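Local coordinates for elicitor protein Hrip2 (Magnaporthe oryzae, PDB 5FID) that acts as a protein elicitor of the fungus, probably secreted and recognised by the host plant so that its defence responses are triggered, at residues 19-22 with 27-30; 51-56 with 61-66; 68-71 with 76-79; 104-107 with 113-116. The protein carries 1 engineered substitution. All blocks are in the same frame, centred on the assembly; numbering follows the deposited sequence.

Interaction 1: residues 19-22 with 27-30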
# COMPACT_ATOMS: atom_id res chain seq x y z
N GLN A 19 21.10 8.24 -1.96
CA GLN A 19 21.42 8.15 -0.53
C GLN A 19 20.19 7.81 0.30
O GLN A 19 19.08 8.30 0.04
CB GLN A 19 22.08 9.44 -0.02
CG GLN A 19 22.72 9.31 1.35
CD GLN A 19 23.47 10.56 1.77
OE1 GLN A 19 23.25 11.65 1.23
NE2 GLN A 19 24.38 10.42 2.75
N SER A 20 20.39 6.96 1.31
CA SER A 20 19.30 6.48 2.15
C SER A 20 19.26 7.19 3.49
O SER A 20 20.29 7.39 4.14
CB SER A 20 19.42 4.96 2.37
OG SER A 20 18.26 4.45 3.01
N PHE A 21 18.05 7.57 3.90
CA PHE A 21 17.84 8.34 5.11
C PHE A 21 16.88 7.59 6.02
O PHE A 21 15.66 7.73 5.88
CB PHE A 21 17.24 9.70 4.74
CG PHE A 21 18.16 10.54 3.92
CD1 PHE A 21 18.32 10.30 2.56
CD2 PHE A 21 18.89 11.56 4.50
CE1 PHE A 21 19.20 11.04 1.80
CE2 PHE A 21 19.76 12.32 3.74
CZ PHE A 21 19.91 12.07 2.39
N PRO A 22 17.42 6.79 6.96
CA PRO A 22 16.64 5.91 7.83
C PRO A 22 15.55 6.65 8.59
O PRO A 22 15.79 7.76 9.10
CB PRO A 22 17.69 5.38 8.81
CG PRO A 22 18.98 5.43 8.05
CD PRO A 22 18.87 6.67 7.20
N ALA A 27 22.34 7.02 11.20
CA ALA A 27 23.18 7.67 10.19
C ALA A 27 22.67 7.42 8.78
O ALA A 27 22.18 6.33 8.48
CB ALA A 27 24.63 7.18 10.30
N THR A 28 22.81 8.43 7.93
CA THR A 28 22.48 8.28 6.52
C THR A 28 23.40 7.24 5.91
O THR A 28 24.49 6.97 6.44
CB THR A 28 22.63 9.62 5.77
OG1 THR A 28 23.97 10.08 5.92
CG2 THR A 28 21.70 10.66 6.34
N GLY A 29 22.96 6.64 4.82
CA GLY A 29 23.81 5.68 4.13
C GLY A 29 24.85 6.45 3.36
O GLY A 29 24.81 7.68 3.31
N PRO A 30 25.81 5.73 2.76
CA PRO A 30 26.82 6.41 1.95
C PRO A 30 26.18 7.23 0.82
O PRO A 30 25.23 6.76 0.18
CB PRO A 30 27.64 5.25 1.36
CG PRO A 30 26.78 4.04 1.49
CD PRO A 30 25.96 4.27 2.73
O HOH W 1 22.90 5.60 0.94
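S20 and G29 carry a backbone-centred contact in which the loop following strand 16-22 folds back along that strand before entering strand 32-34. The end-to-end directions of the two segments differ by 158°, so the return is nearly antiparallel. Its central bond runs from G29 N to S20 O (2.9 Å); T28 CA adds a CH...O contact to the same oxygen. A side chain supplies the second bond. Q19 NE2 donates a hydrogen bond to G29 O at 2.8 Å, approaching nearly along the C=O axis (C=O...N 169°) and close to the plane of the Q19 amide. CG of Q19 lies anti to the backbone N (chi1 -167°), and the extended chain beyond it carries the amide across to the loop. T28 OG1 is also near NE2, but the angle there is too poor for a bond. Further along, T28 CG2 meets CD2 of the F21 ring obliquely at 3.5 Å, while P22 CG rests against A27 O at 3.4 Å. Where S20 N and P30 O do not meet directly, one water bridges them, accepting from S20 N (2.9 Å) and donating to P30 O (2.7 Å). S20 OG turns to S49 and E42, and K52 makes a cation-pi contact with F21. The arrangement is that of a beta hairpin with a long connection, whose loop folds back on the first strand through mixed backbone and side-chain bonds.

Interaction 2: residues 51-56 with 61-66. Engineered in segment 61-66: M63 (natural residue Leu).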
# COMPACT_ATOMS: atom_id res chain seq x y z
N VAL A 51 14.89 6.73 0.33
CA VAL A 51 16.06 6.72 -0.55
C VAL A 51 15.92 7.85 -1.57
O VAL A 51 15.07 7.78 -2.46
CB VAL A 51 16.20 5.37 -1.28
CG1 VAL A 51 17.44 5.37 -2.15
CG2 VAL A 51 16.30 4.24 -0.27
N LYS A 52 16.73 8.90 -1.43
CA LYS A 52 16.71 10.01 -2.39
C LYS A 52 17.51 9.66 -3.63
O LYS A 52 18.53 8.98 -3.53
CB LYS A 52 17.29 11.29 -1.77
CG LYS A 52 16.58 11.79 -0.54
CD LYS A 52 17.23 13.09 -0.06
CE LYS A 52 16.53 13.64 1.19
NZ LYS A 52 17.23 14.89 1.66
N VAL A 53 17.03 10.12 -4.79
CA VAL A 53 17.66 9.84 -6.08
C VAL A 53 17.64 11.12 -6.89
O VAL A 53 16.59 11.70 -7.14
CB VAL A 53 16.88 8.76 -6.87
CG1 VAL A 53 17.60 8.42 -8.16
CG2 VAL A 53 16.70 7.50 -6.01
N SER A 54 18.82 11.59 -7.29
CA SER A 54 18.91 12.91 -7.91
C SER A 54 20.00 12.89 -8.96
O SER A 54 20.78 11.95 -9.02
CB SER A 54 19.19 13.95 -6.82
OG SER A 54 19.50 15.21 -7.36
N LYS A 55 20.04 13.91 -9.81
CA LYS A 55 21.14 14.04 -10.76
C LYS A 55 22.24 14.97 -10.25
O LYS A 55 23.21 15.24 -10.96
CB LYS A 55 20.63 14.52 -12.12
CG LYS A 55 19.81 13.50 -12.87
CD LYS A 55 19.32 14.11 -14.17
CE LYS A 55 18.37 13.18 -14.88
NZ LYS A 55 17.81 13.83 -16.09
N THR A 56 22.09 15.46 -9.02
CA THR A 56 23.16 16.25 -8.39
C THR A 56 23.62 15.61 -7.09
O THR A 56 22.85 14.96 -6.39
CB THR A 56 22.77 17.73 -8.14
OG1 THR A 56 21.59 17.80 -7.32
CG2 THR A 56 22.50 18.44 -9.45
N SER A 61 16.06 18.64 -5.27
CA SER A 61 14.80 18.23 -5.89
C SER A 61 14.80 16.76 -6.31
O SER A 61 14.61 16.45 -7.49
CB SER A 61 14.48 19.12 -7.09
OG SER A 61 14.34 20.47 -6.66
N PRO A 62 15.00 15.85 -5.34
CA PRO A 62 15.17 14.44 -5.71
C PRO A 62 13.84 13.70 -5.82
O PRO A 62 12.82 14.07 -5.22
CB PRO A 62 15.91 13.88 -4.50
CG PRO A 62 15.30 14.65 -3.35
CD PRO A 62 15.01 16.04 -3.88
N MSE A 63 13.87 12.62 -6.58
CA MSE A 63 12.82 11.64 -6.52
C MSE A 63 13.12 10.85 -5.25
O MSE A 63 14.21 10.94 -4.73
CB MSE A 63 12.91 10.73 -7.74
CG MSE A 63 11.69 9.89 -7.97
SE MSE A 63 12.13 8.50 -9.26
CE MSE A 63 13.35 7.40 -8.22
N PHE A 64 12.14 10.13 -4.71
CA PHE A 64 12.45 9.20 -3.63
C PHE A 64 11.75 7.86 -3.69
O PHE A 64 10.68 7.72 -4.29
CB PHE A 64 12.40 9.86 -2.22
CG PHE A 64 11.03 9.94 -1.59
CD1 PHE A 64 10.44 8.82 -1.01
CD2 PHE A 64 10.38 11.16 -1.48
CE1 PHE A 64 9.19 8.91 -0.39
CE2 PHE A 64 9.13 11.26 -0.86
CZ PHE A 64 8.53 10.13 -0.31
N ILE A 65 12.39 6.87 -3.08
CA ILE A 65 11.81 5.55 -2.93
C ILE A 65 11.70 5.33 -1.44
O ILE A 65 12.70 5.35 -0.73
CB ILE A 65 12.72 4.47 -3.53
CG1 ILE A 65 12.86 4.69 -5.05
CG2 ILE A 65 12.17 3.08 -3.23
CD1 ILE A 65 14.23 4.43 -5.57
N GLY A 66 10.48 5.13 -0.96
CA GLY A 66 10.31 4.91 0.47
C GLY A 66 9.96 3.46 0.71
O GLY A 66 9.20 2.87 -0.06
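Strands 49-54 and 63-69 form a beta hairpin, and V51 with I65 and V53 with M63 are its two antiparallel hydrogen-bonded pairs here. Each is closed by two backbone bonds: V51 N to I65 O is 2.8 Å and I65 N to V51 O is 2.9 Å; the V53-M63 pair has similar lengths but is more bent, M63 N to V53 O at 139°. The axes of 51-54 and 63-66 make 156°. K52 and F64 form the non-hydrogen-bonded pair in between. V51, V53, M63 and I65 point to one face of the sheet. There the CE methyl of M63, a selenomethionine engineered in place of Leu, lies 4.0 Å from V53 CG2, brought back by the bend at chi3 (69°). I65 CD1 reaches the same V53 methyl at 4.0 Å. On the other face P62 lies alongside K52, with CB to CB 4.0 Å. S54 OG accepts from T56 N (3.1 Å) in an ST turn and also bonds T60. The backbone groups of V51, V53, M63 and I65 thus pair within the hairpin, those of K52 and F64 with the strands on either side (Q19 and S81), while V53, M63 and I65 pack on strand 131-135 of the second sheet.

Interaction 3: residues 68-71 with 76-79; sequences SFSS and GYYE
S68 and Y77 pair at the turn end of the beta hairpin of strands 63-69 and 75-81, on a face that meets the other subunit. They form an antiparallel hydrogen-bonded pair: Y77 N to S68 O is 2.7 Å and nearly straight at 171°, whereas S68 N to Y77 O is longer at 3.0 Å and more bent. Next to them F69 and G76 make a non-hydrogen-bonded pair, in which F69 CB lies 3.9 Å from G76 CA. The Y77 ring leans over the partner strand. With CG anti to the carbonyl carbon (chi1 -57°), its CD2 side comes to S68 OG at 3.8 Å, and the hydroxyl end reaches S70. There S70 OG lies at the ring edge near its plane, and Y77 OH donates to it in a weak bond of 3.4 Å; P73 is the stronger partner of S70 OG. S68 of the second subunit also has a weak bond with Y77 OH. The backbone pair thus fixes the strand register, while the Y77 hydroxyl makes weak bonds within the chain and across to the second subunit, and the ring itself stacks on Y77 of that subunit, so this face contributes to the subunit interface.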
# COMPACT_ATOMS: atom_id res chain seq x y z
N SER A 68 9.20 0.42 4.09
CA SER A 68 9.15 0.05 5.50
C SER A 68 8.54 -1.35 5.58
O SER A 68 8.07 -1.88 4.57
CB SER A 68 8.33 1.05 6.30
OG SER A 68 6.94 0.91 6.03
N PHE A 69 8.56 -1.98 6.74
CA PHE A 69 7.90 -3.28 6.84
C PHE A 69 7.30 -3.56 8.21
O PHE A 69 7.74 -2.99 9.22
CB PHE A 69 8.78 -4.43 6.32
CG PHE A 69 10.05 -4.64 7.09
CD1 PHE A 69 11.13 -3.77 6.93
CD2 PHE A 69 10.19 -5.74 7.92
CE1 PHE A 69 12.31 -3.98 7.63
CE2 PHE A 69 11.37 -5.96 8.62
CZ PHE A 69 12.44 -5.07 8.48
N SER A 70 6.28 -4.41 8.23
CA SER A 70 5.56 -4.69 9.46
C SER A 70 5.44 -6.19 9.67
O SER A 70 5.75 -6.98 8.78
CB SER A 70 4.16 -4.03 9.45
OG SER A 70 3.22 -4.74 8.64
N SER A 71 5.03 -6.59 10.87
CA SER A 71 4.64 -7.97 11.10
C SER A 71 3.18 -7.94 11.53
O SER A 71 2.72 -6.94 12.09
CB SER A 71 5.53 -8.64 12.15
OG SER A 71 5.33 -8.07 13.43
N GLY A 76 5.69 -5.77 3.38
CA GLY A 76 6.66 -4.73 3.12
C GLY A 76 5.94 -3.65 2.33
O GLY A 76 5.09 -3.98 1.50
N TYR A 77 6.26 -2.39 2.58
CA TYR A 77 5.58 -1.28 1.92
C TYR A 77 6.59 -0.47 1.12
O TYR A 77 7.74 -0.34 1.53
CB TYR A 77 4.88 -0.41 2.97
CG TYR A 77 3.90 -1.19 3.85
CD1 TYR A 77 2.64 -1.54 3.38
CD2 TYR A 77 4.24 -1.56 5.14
CE1 TYR A 77 1.74 -2.25 4.18
CE2 TYR A 77 3.35 -2.27 5.94
CZ TYR A 77 2.11 -2.60 5.46
OH TYR A 77 1.23 -3.30 6.26
N TYR A 78 6.18 0.05 -0.03
CA TYR A 78 7.09 0.75 -0.92
C TYR A 78 6.35 1.86 -1.65
O TYR A 78 5.19 1.70 -2.05
CB TYR A 78 7.74 -0.21 -1.93
CG TYR A 78 6.73 -1.17 -2.52
CD1 TYR A 78 6.35 -2.31 -1.82
CD2 TYR A 78 6.14 -0.93 -3.74
CE1 TYR A 78 5.41 -3.18 -2.33
CE2 TYR A 78 5.20 -1.80 -4.26
CZ TYR A 78 4.84 -2.92 -3.55
OH TYR A 78 3.89 -3.79 -4.05
N GLU A 79 7.03 2.99 -1.84
CA GLU A 79 6.43 4.17 -2.44
C GLU A 79 7.43 4.77 -3.41
O GLU A 79 8.59 4.98 -3.06
CB GLU A 79 6.10 5.19 -1.36
CG GLU A 79 5.59 6.55 -1.87
CD GLU A 79 5.28 7.52 -0.74
OE1 GLU A 79 5.70 7.28 0.42
OE2 GLU A 79 4.59 8.55 -1.00

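Interaction 4: residues 104-107 with 113-116; sequences FNCA and CYSR
C106 joins strand 104-106 covalently to C113 of the following loop, and its side chain meets that segment from CB onward. The CB atom lies 3.7 Å from Y114 CZ, over the ring face and 29° off the normal through the centroid, a CH-pi contact. One bond further, SG stands 4.0 Å from the centroid and only 4° off the normal, so the sulfur sits squarely above the ring centre in a sulfur-aromatic contact. Its chi1 sets SG beside the C106 backbone N, over the Y114 ring. The tip is the disulfide itself, C106 SG to C113 SG at 2.0 Å, with a chi3 of -77° close to the usual right-angled twist. Beside the bond, F104 presents the edge of its ring to C113 O, with CD1 at 3.6 Å and the oxygen in the ring plane. A water joins A107 O (2.8 Å) and Y114 OH (2.7 Å), lying in the plane of the tyrosine ring. L80 packs against F104, C106 and Y114. The result is a disulfide-closed loop whose bridge is covered on one side by an aromatic ring, tying the edge strand 104-106 of the five-stranded sheet to the loop after it.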
# COMPACT_ATOMS: atom_id res chain seq x y z
N PHE A 104 4.96 -0.11 -9.56
CA PHE A 104 4.95 1.15 -10.29
C PHE A 104 5.61 0.89 -11.63
O PHE A 104 6.73 0.36 -11.69
CB PHE A 104 5.78 2.21 -9.57
CG PHE A 104 5.15 2.75 -8.31
CD1 PHE A 104 4.42 3.93 -8.34
CD2 PHE A 104 5.33 2.11 -7.10
CE1 PHE A 104 3.86 4.45 -7.19
CE2 PHE A 104 4.77 2.63 -5.94
CZ PHE A 104 4.03 3.81 -5.99
N ASN A 105 4.94 1.25 -12.72
CA ASN A 105 5.61 1.29 -14.01
C ASN A 105 5.22 2.61 -14.65
O ASN A 105 4.20 2.72 -15.32
CB ASN A 105 5.21 0.10 -14.89
CG ASN A 105 5.85 0.16 -16.27
OD1 ASN A 105 6.72 0.98 -16.53
ND2 ASN A 105 5.40 -0.72 -17.17
N CYS A 106 6.05 3.62 -14.40
CA CYS A 106 5.72 4.99 -14.76
C CYS A 106 6.32 5.37 -16.10
O CYS A 106 7.54 5.53 -16.24
CB CYS A 106 6.15 5.96 -13.65
SG CYS A 106 5.28 5.67 -12.05
N ALA A 107 5.45 5.49 -17.10
CA ALA A 107 5.87 5.81 -18.45
C ALA A 107 6.48 7.20 -18.48
O ALA A 107 6.22 8.01 -17.58
CB ALA A 107 4.66 5.73 -19.39
N CYS A 113 1.55 8.95 -12.28
CA CYS A 113 1.86 7.57 -11.90
C CYS A 113 2.57 7.50 -10.55
O CYS A 113 2.42 6.52 -9.80
CB CYS A 113 2.68 6.88 -13.00
SG CYS A 113 3.38 5.25 -12.58
N TYR A 114 3.33 8.54 -10.24
CA TYR A 114 4.09 8.63 -9.01
C TYR A 114 3.20 8.98 -7.83
O TYR A 114 2.10 9.50 -7.99
CB TYR A 114 5.18 9.70 -9.15
CG TYR A 114 6.17 9.41 -10.25
CD1 TYR A 114 5.89 9.76 -11.57
CD2 TYR A 114 7.38 8.79 -9.98
CE1 TYR A 114 6.80 9.48 -12.59
CE2 TYR A 114 8.29 8.51 -10.99
CZ TYR A 114 7.99 8.86 -12.29
OH TYR A 114 8.91 8.58 -13.28
N SER A 115 3.70 8.72 -6.63
CA SER A 115 3.05 9.21 -5.43
C SER A 115 3.21 10.72 -5.41
O SER A 115 4.30 11.25 -5.66
CB SER A 115 3.68 8.61 -4.18
OG SER A 115 2.88 8.90 -3.04
N ARG A 116 2.11 11.41 -5.13
CA ARG A 116 2.05 12.87 -5.22
C ARG A 116 1.50 13.45 -3.93
O ARG A 116 0.83 12.74 -3.18
CB ARG A 116 1.14 13.26 -6.40
CG ARG A 116 1.53 12.63 -7.72
CD ARG A 116 2.78 13.28 -8.34
NE ARG A 116 2.58 14.72 -8.41
CZ ARG A 116 3.38 15.63 -7.89
NH1 ARG A 116 4.51 15.28 -7.27
NH2 ARG A 116 3.05 16.91 -7.99
O HOH W 2 8.04 9.20 -15.81

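Overall arrangement
Along the chain the four contacts follow in series, none nesting in or crossing another. Interaction 1 closes the loop after strand 16-22, interaction 2 the turn between 49-54 and 63-69, interaction 3 the next hairpin, and interaction 4 a disulfide loop. The first three share one antiparallel sheet: Q19 O approaches K52 N at 2.8 Å, a probable hydrogen bond between interactions 1 and 2, and G66 O meets E79 N at 2.8 Å between interactions 2 and 3. Interaction 4 starts on the other sheet and reaches back through S115 OG to E79 OE2. Interactions 1 and 4 lie farthest apart, about 23 Å between centres, on opposite sides of the chain's centre.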